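Local coordinates for protein tRNA(Phe) 7-((3-amino-3-carboxypropyl)-4-demethylwyosine(37)-N(4))-methyltransferase 1 (Pyrococcus horikoshii, PDB 2IT2) that probably catalyses the S-adenosyl-L-methionine-dependent N4-methylation of a wyosine precursor in phenylalanine tRNA, a step in the biosynthesis of wyosine derivatives, at residues 122-125 and 126-129; 180-183 and 184-188; 39-42 and 43-46; 137-140 and 141-144. All coordinates share one frame; numbering follows the deposited sequence.

Contact 1: residues 122-125 and 126-129; sequences VNLA and VSCG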
loop_
_atom_site.group_PDB
_atom_site.type_symbol
_atom_site.label_atom_id
_atom_site.label_comp_id
_atom_site.label_asym_id
_atom_site.label_seq_id
_atom_site.Cartn_x
_atom_site.Cartn_y
_atom_site.Cartn_z
ATOM N N VAL B 122 5.229 9.223 -12.127
ATOM C CA VAL B 122 4.133 8.676 -11.343
ATOM C C VAL B 122 2.914 8.503 -12.231
ATOM O O VAL B 122 2.259 7.460 -12.225
ATOM C CB VAL B 122 3.779 9.591 -10.164
ATOM C CG1 VAL B 122 2.428 9.184 -9.578
ATOM C CG2 VAL B 122 4.867 9.499 -9.111
ATOM N N ASN B 123 2.614 9.531 -13.012
ATOM C CA ASN B 123 1.462 9.458 -13.890
ATOM C C ASN B 123 1.577 8.340 -14.929
ATOM O O ASN B 123 0.579 7.692 -15.250
ATOM C CB ASN B 123 1.262 10.797 -14.583
ATOM C CG ASN B 123 0.820 11.891 -13.628
ATOM O OD1 ASN B 123 0.910 13.073 -13.957
ATOM N ND2 ASN B 123 0.332 11.509 -12.448
ATOM N N LEU B 124 2.784 8.133 -15.459
ATOM C CA LEU B 124 3.030 7.084 -16.450
ATOM C C LEU B 124 2.867 5.715 -15.797
ATOM O O LEU B 124 2.251 4.820 -16.372
ATOM C CB LEU B 124 4.446 7.202 -17.044
ATOM C CG LEU B 124 4.874 6.047 -17.963
ATOM C CD1 LEU B 124 3.989 6.025 -19.201
ATOM C CD2 LEU B 124 6.331 6.200 -18.366
ATOM N N ALA B 125 3.413 5.554 -14.596
ATOM C CA ALA B 125 3.317 4.277 -13.904
ATOM C C ALA B 125 1.856 3.927 -13.633
ATOM O O ALA B 125 1.425 2.803 -13.889
ATOM C CB ALA B 125 4.112 4.330 -12.609
ATOM N N VAL B 126 1.092 4.897 -13.136
ATOM C CA VAL B 126 -0.320 4.654 -12.862
ATOM C C VAL B 126 -1.045 4.191 -14.124
ATOM O O VAL B 126 -1.906 3.313 -14.071
ATOM C CB VAL B 126 -1.006 5.922 -12.321
ATOM C CG1 VAL B 126 -2.517 5.717 -12.260
ATOM C CG2 VAL B 126 -0.465 6.252 -10.939
ATOM N N SER B 127 -0.692 4.790 -15.259
ATOM C CA SER B 127 -1.308 4.439 -16.534
ATOM C C SER B 127 -0.965 3.014 -16.967
ATOM O O SER B 127 -1.686 2.417 -17.766
ATOM C CB SER B 127 -0.867 5.413 -17.629
ATOM O OG SER B 127 0.418 5.086 -18.126
ATOM N N CYS B 128 0.141 2.479 -16.455
ATOM C CA CYS B 128 0.561 1.121 -16.804
ATOM C C CYS B 128 0.013 0.061 -15.859
ATOM O O CYS B 128 0.320 -1.124 -16.000
ATOM C CB CYS B 128 2.090 1.032 -16.851
ATOM S SG CYS B 128 2.805 1.956 -18.229
ATOM N N GLY B 129 -0.794 0.487 -14.894
ATOM C CA GLY B 129 -1.377 -0.463 -13.963
ATOM C C GLY B 129 -0.819 -0.448 -12.556
ATOM O O GLY B 129 -1.156 -1.315 -11.755
#

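Contact 2: residues 180-183 and 184-188; sequences QMRR and FKEKL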
loop_
_atom_site.group_PDB
_atom_site.type_symbol
_atom_site.label_atom_id
_atom_site.label_comp_id
_atom_site.label_asym_id
_atom_site.label_seq_id
_atom_site.Cartn_x
_atom_site.Cartn_y
_atom_site.Cartn_z
ATOM N N GLN B 180 -2.358 -13.430 -10.146
ATOM C CA GLN B 180 -1.861 -12.131 -9.717
ATOM C C GLN B 180 -0.412 -11.954 -10.169
ATOM O O GLN B 180 -0.042 -10.900 -10.684
ATOM C CB GLN B 180 -1.990 -11.987 -8.193
ATOM C CG GLN B 180 -3.437 -11.951 -7.701
ATOM C CD GLN B 180 -3.548 -11.882 -6.187
ATOM O OE1 GLN B 180 -2.843 -12.597 -5.474
ATOM N NE2 GLN B 180 -4.443 -11.036 -5.690
HETATM N N MSE B 181 0.405 -12.986 -10.007
HETATM C CA MSE B 181 1.791 -12.893 -10.430
HETATM C C MSE B 181 1.882 -12.632 -11.931
HETATM O O MSE B 181 2.724 -11.850 -12.382
HETATM C CB MSE B 181 2.532 -14.182 -10.085
HETATM C CG MSE B 181 3.989 -14.199 -10.513
HETATM SE SE MSE B 181 4.983 -12.872 -9.546
HETATM C CE MSE B 181 4.088 -13.177 -7.855
ATOM N N ARG B 182 1.002 -13.269 -12.698
ATOM C CA ARG B 182 1.012 -13.092 -14.142
ATOM C C ARG B 182 0.714 -11.634 -14.470
ATOM O O ARG B 182 1.339 -11.055 -15.362
ATOM C CB ARG B 182 -0.023 -14.000 -14.805
ATOM C CG ARG B 182 0.090 -14.024 -16.319
ATOM C CD ARG B 182 -1.125 -14.677 -16.960
ATOM N NE ARG B 182 -1.224 -16.098 -16.652
ATOM C CZ ARG B 182 -1.974 -16.954 -17.341
ATOM N NH1 ARG B 182 -2.684 -16.529 -18.378
ATOM N NH2 ARG B 182 -2.015 -18.234 -16.999
ATOM N N ARG B 183 -0.229 -11.040 -13.745
ATOM C CA ARG B 183 -0.591 -9.636 -13.954
ATOM C C ARG B 183 0.581 -8.713 -13.616
ATOM O O ARG B 183 0.832 -7.742 -14.325
ATOM C CB ARG B 183 -1.806 -9.263 -13.100
ATOM C CG ARG B 183 -3.097 -9.910 -13.553
ATOM C CD ARG B 183 -4.240 -9.573 -12.608
ATOM N NE ARG B 183 -4.474 -8.132 -12.514
ATOM C CZ ARG B 183 -5.377 -7.572 -11.715
ATOM N NH1 ARG B 183 -6.140 -8.329 -10.937
ATOM N NH2 ARG B 183 -5.519 -6.252 -11.695
ATOM N N PHE B 184 1.302 -9.014 -12.540
ATOM C CA PHE B 184 2.451 -8.195 -12.165
ATOM C C PHE B 184 3.482 -8.203 -13.288
ATOM O O PHE B 184 4.013 -7.156 -13.671
ATOM C CB PHE B 184 3.124 -8.739 -10.901
ATOM C CG PHE B 184 2.269 -8.675 -9.667
ATOM C CD1 PHE B 184 1.374 -7.632 -9.464
ATOM C CD2 PHE B 184 2.399 -9.646 -8.675
ATOM C CE1 PHE B 184 0.627 -7.547 -8.285
ATOM C CE2 PHE B 184 1.656 -9.566 -7.497
ATOM C CZ PHE B 184 0.771 -8.522 -7.306
ATOM N N LYS B 185 3.768 -9.390 -13.816
ATOM C CA LYS B 185 4.761 -9.520 -14.880
ATOM C C LYS B 185 4.343 -8.787 -16.146
ATOM O O LYS B 185 5.183 -8.217 -16.845
ATOM C CB LYS B 185 5.007 -10.991 -15.214
ATOM C CG LYS B 185 5.424 -11.851 -14.035
ATOM C CD LYS B 185 6.623 -11.279 -13.304
ATOM C CE LYS B 185 7.101 -12.224 -12.221
ATOM N NZ LYS B 185 8.288 -11.695 -11.495
ATOM N N GLU B 186 3.048 -8.815 -16.436
ATOM C CA GLU B 186 2.507 -8.140 -17.614
ATOM C C GLU B 186 2.655 -6.635 -17.464
ATOM O O GLU B 186 3.040 -5.951 -18.410
ATOM C CB GLU B 186 1.025 -8.464 -17.788
ATOM C CG GLU B 186 0.716 -9.897 -18.122
ATOM C CD GLU B 186 -0.712 -10.245 -17.765
ATOM O OE1 GLU B 186 -1.604 -9.406 -18.008
ATOM O OE2 GLU B 186 -0.951 -11.358 -17.249
ATOM N N LYS B 187 2.332 -6.123 -16.278
ATOM C CA LYS B 187 2.433 -4.695 -16.001
ATOM C C LYS B 187 3.880 -4.203 -16.051
ATOM O O LYS B 187 4.147 -3.085 -16.495
ATOM C CB LYS B 187 1.810 -4.379 -14.635
ATOM C CG LYS B 187 0.300 -4.556 -14.618
ATOM C CD LYS B 187 -0.296 -4.203 -13.271
ATOM C CE LYS B 187 -1.814 -4.286 -13.341
ATOM N NZ LYS B 187 -2.414 -3.936 -12.033
ATOM N N LEU B 188 4.822 -5.022 -15.597
ATOM C CA LEU B 188 6.217 -4.603 -15.637
ATOM C C LEU B 188 6.689 -4.484 -17.083
ATOM O O LEU B 188 7.407 -3.546 -17.433
ATOM C CB LEU B 188 7.099 -5.588 -14.858
ATOM C CG LEU B 188 6.943 -5.565 -13.328
ATOM C CD1 LEU B 188 7.558 -6.824 -12.722
ATOM C CD2 LEU B 188 7.596 -4.307 -12.760
#

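Contact 3: residues 39-42 and 43-46; sequences LKKI and NSIE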
loop_
_atom_site.group_PDB
_atom_site.type_symbol
_atom_site.label_atom_id
_atom_site.label_comp_id
_atom_site.label_asym_id
_atom_site.label_seq_id
_atom_site.Cartn_x
_atom_site.Cartn_y
_atom_site.Cartn_z
ATOM N N LEU B 39 15.046 -2.149 -15.251
ATOM C CA LEU B 39 15.951 -1.312 -14.468
ATOM C C LEU B 39 16.989 -0.668 -15.374
ATOM O O LEU B 39 17.310 0.509 -15.215
ATOM C CB LEU B 39 16.667 -2.118 -13.381
ATOM C CG LEU B 39 15.758 -2.756 -12.332
ATOM C CD1 LEU B 39 16.620 -3.551 -11.377
ATOM C CD2 LEU B 39 14.970 -1.707 -11.585
ATOM N N LYS B 40 17.523 -1.427 -16.324
ATOM C CA LYS B 40 18.512 -0.840 -17.216
ATOM C C LYS B 40 17.879 0.253 -18.057
ATOM O O LYS B 40 18.516 1.267 -18.326
ATOM C CB LYS B 40 19.136 -1.895 -18.118
ATOM C CG LYS B 40 19.945 -2.906 -17.347
ATOM C CD LYS B 40 20.519 -3.946 -18.281
ATOM C CE LYS B 40 21.363 -4.977 -17.543
ATOM N NZ LYS B 40 21.877 -6.021 -18.478
ATOM N N LYS B 41 16.624 0.055 -18.462
ATOM C CA LYS B 41 15.928 1.052 -19.268
ATOM C C LYS B 41 15.684 2.348 -18.484
ATOM O O LYS B 41 15.871 3.443 -19.014
ATOM C CB LYS B 41 14.583 0.506 -19.768
ATOM C CG LYS B 41 14.056 1.213 -21.018
ATOM C CD LYS B 41 14.972 0.961 -22.205
ATOM C CE LYS B 41 14.450 1.603 -23.476
ATOM N NZ LYS B 41 14.329 3.075 -23.332
ATOM N N ILE B 42 15.263 2.240 -17.228
ATOM C CA ILE B 42 15.006 3.445 -16.448
ATOM C C ILE B 42 16.296 4.230 -16.281
ATOM O O ILE B 42 16.309 5.450 -16.442
ATOM C CB ILE B 42 14.419 3.113 -15.052
ATOM C CG1 ILE B 42 13.032 2.486 -15.218
ATOM C CG2 ILE B 42 14.370 4.371 -14.185
ATOM C CD1 ILE B 42 12.463 1.888 -13.932
ATOM N N ASN B 43 17.384 3.529 -15.972
ATOM C CA ASN B 43 18.663 4.186 -15.784
ATOM C C ASN B 43 19.231 4.793 -17.052
ATOM O O ASN B 43 20.158 5.614 -16.991
ATOM C CB ASN B 43 19.660 3.210 -15.191
ATOM C CG ASN B 43 19.407 2.966 -13.732
ATOM O OD1 ASN B 43 19.552 3.875 -12.912
ATOM N ND2 ASN B 43 19.016 1.747 -13.391
ATOM N N SER B 44 18.693 4.390 -18.201
ATOM C CA SER B 44 19.198 4.949 -19.445
ATOM C C SER B 44 18.593 6.307 -19.723
ATOM O O SER B 44 19.055 6.987 -20.625
ATOM C CB SER B 44 18.907 4.048 -20.646
ATOM O OG SER B 44 17.524 4.118 -21.022
ATOM N N ILE B 45 17.537 6.672 -18.991
ATOM C CA ILE B 45 16.868 7.974 -19.133
ATOM C C ILE B 45 17.625 8.953 -18.246
ATOM O O ILE B 45 17.874 8.683 -17.076
ATOM C CB ILE B 45 15.377 7.920 -18.694
ATOM C CG1 ILE B 45 14.673 6.788 -19.445
ATOM C CG2 ILE B 45 14.686 9.270 -18.995
ATOM C CD1 ILE B 45 14.725 6.932 -20.952
ATOM N N GLU B 46 17.986 10.097 -18.817
ATOM C CA GLU B 46 18.782 11.107 -18.126
ATOM C C GLU B 46 18.324 11.570 -16.744
ATOM O O GLU B 46 19.128 11.634 -15.820
ATOM C CB GLU B 46 18.959 12.330 -19.042
ATOM C CG GLU B 46 19.919 13.391 -18.527
ATOM C CD GLU B 46 20.171 14.475 -19.554
ATOM O OE1 GLU B 46 19.199 15.156 -19.943
ATOM O OE2 GLU B 46 21.339 14.639 -19.974
HETATM O O HOH W 1 16.404 5.070 -23.214
#

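Contact 4: residues 137-140 and 141-144; sequences SISN and KKLI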
loop_
_atom_site.group_PDB
_atom_site.type_symbol
_atom_site.label_atom_id
_atom_site.label_comp_id
_atom_site.label_asym_id
_atom_site.label_seq_id
_atom_site.Cartn_x
_atom_site.Cartn_y
_atom_site.Cartn_z
ATOM N N SER B 137 9.425 10.004 -0.910
ATOM C CA SER B 137 10.231 10.859 -0.072
ATOM C C SER B 137 10.964 11.965 -0.813
ATOM O O SER B 137 11.292 11.841 -1.990
ATOM C CB SER B 137 11.236 9.985 0.689
ATOM O OG SER B 137 12.011 9.188 -0.194
ATOM N N ILE B 138 11.206 13.060 -0.104
ATOM C CA ILE B 138 11.948 14.167 -0.674
ATOM C C ILE B 138 12.907 14.629 0.400
ATOM O O ILE B 138 12.481 15.098 1.450
ATOM C CB ILE B 138 11.043 15.336 -1.044
ATOM C CG1 ILE B 138 9.931 14.868 -1.985
ATOM C CG2 ILE B 138 11.872 16.408 -1.718
ATOM C CD1 ILE B 138 9.017 15.991 -2.434
ATOM N N SER B 139 14.199 14.480 0.144
ATOM C CA SER B 139 15.220 14.864 1.106
ATOM C C SER B 139 16.188 15.795 0.409
ATOM O O SER B 139 15.921 16.254 -0.708
ATOM C CB SER B 139 15.962 13.613 1.611
ATOM O OG SER B 139 16.797 13.023 0.620
ATOM N N ASN B 140 17.303 16.089 1.066
ATOM C CA ASN B 140 18.309 16.938 0.460
ATOM C C ASN B 140 19.210 16.122 -0.467
ATOM O O ASN B 140 19.937 16.689 -1.277
ATOM C CB ASN B 140 19.148 17.624 1.534
ATOM C CG ASN B 140 18.340 18.601 2.371
ATOM O OD1 ASN B 140 17.396 19.235 1.883
ATOM N ND2 ASN B 140 18.715 18.740 3.635
ATOM N N LYS B 141 19.154 14.794 -0.353
ATOM C CA LYS B 141 19.970 13.930 -1.197
ATOM C C LYS B 141 19.246 13.481 -2.464
ATOM O O LYS B 141 19.850 13.403 -3.527
ATOM C CB LYS B 141 20.442 12.701 -0.407
ATOM C CG LYS B 141 21.392 13.040 0.727
ATOM C CD LYS B 141 21.882 11.798 1.452
ATOM C CE LYS B 141 22.806 12.163 2.602
ATOM N NZ LYS B 141 23.339 10.942 3.260
ATOM N N LYS B 142 17.948 13.207 -2.358
ATOM C CA LYS B 142 17.202 12.738 -3.516
ATOM C C LYS B 142 15.691 12.766 -3.315
ATOM O O LYS B 142 15.195 12.977 -2.207
ATOM C CB LYS B 142 17.652 11.305 -3.869
ATOM C CG LYS B 142 17.583 10.300 -2.720
ATOM C CD LYS B 142 18.342 9.012 -3.041
ATOM C CE LYS B 142 18.384 8.086 -1.835
ATOM N NZ LYS B 142 19.281 6.918 -2.054
ATOM N N LEU B 143 14.972 12.588 -4.419
ATOM C CA LEU B 143 13.514 12.516 -4.414
ATOM C C LEU B 143 13.215 11.118 -4.949
ATOM O O LEU B 143 13.586 10.799 -6.078
ATOM C CB LEU B 143 12.908 13.560 -5.357
ATOM C CG LEU B 143 11.371 13.622 -5.428
ATOM C CD1 LEU B 143 10.991 14.928 -6.094
ATOM C CD2 LEU B 143 10.774 12.461 -6.197
ATOM N N ILE B 144 12.541 10.297 -4.150
ATOM C CA ILE B 144 12.226 8.931 -4.569
ATOM C C ILE B 144 10.762 8.766 -4.918
ATOM O O ILE B 144 9.872 9.200 -4.179
ATOM C CB ILE B 144 12.578 7.885 -3.453
ATOM C CG1 ILE B 144 14.082 7.910 -3.145
ATOM C CG2 ILE B 144 12.140 6.471 -3.874
ATOM C CD1 ILE B 144 14.970 7.568 -4.310
HETATM O O HOH W 2 14.232 10.913 -0.408
#

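Contact 1: residues 122-125 and 126-129
Ser127 turns its hydroxyl back along the helix to give a hydrogen bond to Leu124 O, with OG only 2.6 Å from that oxygen. The torsion makes this possible: OG sits between the backbone N and the carbonyl carbon of its own residue (chi1 80°), which swings the hydroxyl toward the preceding turn. The same carbonyl also takes a weak bond from the amide of Cys128. Leu124 has its CG opposite the backbone N (chi1 173°), and its branch CD1 lies alongside this polar corner, 3.8 Å from Ser127 OG and 4.3 Å from Cys128 SG. Beyond that, Leu124 touches Lys194, Ile195 and Leu198, while Cys128 packs on Leu191. Val126 turns CG2 back toward the previous turn, 3.2 Å from Val122 O, while the two valines approach each other loosely through CG2 and Val122 CG1. Ala125 offers only a methyl group, which packs on Ile147 as Val122 packs on Val145, so this side of the helix rests on strand 143-148.

The main-chain bonds record how the helix ends. Val126 N to Val122 O, at 3.0 Å, is still a straight helical bond. Two residues on, the pattern tightens: Cys128 N lies 2.9 Å from Ala125 O, approaching from above the carbonyl plane, and Gly129 N bonds to Val126 O at 3.1 Å. Gly129 then leaves helical geometry with a positive phi of 108°, where a CB would jam against the preceding carbonyl oxygen. This is the Schellman motif, closing the C-terminal end of helix 115-127.

Contact 2: residues 180-183 and 184-188
Phe184 and Gln180 meet first through the main chain, Phe184 N giving a hydrogen bond to Gln180 O at 3.0 Å. Lys185, Glu186 and Lys187 bond in the same way to Met181, Arg182 and Arg183, an unbroken helical run.

The ring of Phe184 organises the packing. Its CG lies beside its own backbone N (chi1 -65°), which folds the ring back so that Gln180 O lies over one face, offset toward the rim and 3.4 Å from Phe184 CG. The selenomethionine at Met181 comes to the ring's edge, in plane, with CE 4.0 Å from Phe184 CD2. Met181 SE lies 3.5 Å from CE of Lys185, whose chain bends at chi2. Both segments belong to the long C-terminal helix 167-194, whose buried side lies along the antiparallel sheet: the ring packs on Val103, Ser105 and Pro106, and Met181 on Ile58. With an alanine at Phe184, a gap would probably open between the helix and Val103, and Met181 CE would be left without its ring edge.

Of the charged groups, Arg183 and Lys187 run side by side; NH2 and NZ are 3.9 Å apart, and both make weak, long ion pairs with Glu151. Lys187 NZ is held by Gly129 O and Ser149 OG, and Lys185 NZ by a salt bridge to Asp34 and by the carbonyls of His79 and Ser55. Arg182 and Glu186 cross obliquely without a salt bridge; Arg182 NE and Glu186 OE2 stay 4.8 Å apart, so any attraction between them is probably weak.

Contact 3: residues 39-42 and 43-46
Asn43 grips Leu39 O twice, and the two donors come from opposite faces of the carbonyl plane. Asn43 N is 3.1 Å from Leu39 O, the ordinary helical bond. Asn43 ND2 is 2.8 Å from Leu39 O, a less straight bond that arrives from above that plane. With CG set beside the backbone N (chi1 -75°), the amide folds back over the last turn instead of leaving the helix, and ND2 also bonds to Thr50 OG1. With a leucine here ND2 is gone, and Thr50 OG1 would probably be left without its amide partner while Leu39 O kept only its main-chain bond of the two.

Lys41 O is likewise doubly satisfied, by Ser44 OG at 2.7 Å and by Ser44 N at 3.1 Å, the amide standing above the carbonyl plane. Since the serine hydroxyl gives its proton to that carbonyl, it takes one in turn from a water 2.6 Å from OG. This water accepts from Lys41 NZ at 2.9 Å, joining the bent lysine to the serine; NZ also makes a weak bond to Asn196 OD1. Ile45 N closes the series on Ile42 O at 3.1 Å.

Lys15 NZ bonds to Asn43 O. Leu39 and Ile42 pack on Thr50, and Ile42 also on Tyr48, while Asn43 meets Leu19 and Leu22, so that the C-terminal end of helix 36-43 is lodged between strand 48-63 and helix 11-27.

Contact 4: residues 137-140 and 141-144
Ser137 and Ile144 form an antiparallel hydrogen-bonded pair, Ile144 N reaching Ser137 O at 2.9 Å while the return bond from Ser137 N is weak; Ile138 with Leu143 forms the next, non-hydrogen-bonded pair, and Ser139 N bonds to Lys142 O at 3.0 Å to close the hairpin of strands 134-138 and 143-148.

Ser139 does the work inside the turn. Its OG stands between its own backbone N and carbonyl carbon (chi1 70°), facing the far side of the loop, and accepts from two amides: Lys141 N at 3.1 Å, an ST turn, and Lys142 N at 3.2 Å, the straighter of the two. On one face of the hairpin, Ile138 and Leu143 lie side by side, with CG1 of the isoleucine 3.9 Å from CG of the leucine. Leu143 continues onto Phe7, Leu115 and Ala118, and Ile138 touches Ile135 of the second subunit. The other face carries Ser137, whose OG rests 3.6 Å from Ile144 CB and shares a water with Lys142 O, the water lying 2.9 Å from that oxygen and donating to it. Asn140, at the tip, turns OD1 to Leu3 N.

The division of labour follows from this: Leu143 faces helices 115-127 and 6-9 and Ile138 the second subunit, whereas the turn settles the amides of Lys141 and Lys142 on one serine hydroxyl and leaves Lys142 O to be shared by Ser139 N and water.

How the contacts relate
Contacts 1 and 2 are the pair that touch: Lys187 NZ lies 2.9 Å from Gly129 O, a probable hydrogen bond that ties the end of helix 115-127 to helix 167-194, the contact centres about 14 Å apart. Contact 3, another helix end, keeps clear, its centre about 16 Å from that of contact 1 and its nearest atoms about 8 Å away. Contact 4, the turn at the far end of strand 134-138, stands about 28 Å, centre to centre, from contact 2. Contact 1 reaches the second subunit, Asn123 ND2 bonding to Ser137 OG there, the counterpart of a residue of contact 4. None of the four contacts includes a bound ligand, so they do not locate the methyl-transfer site.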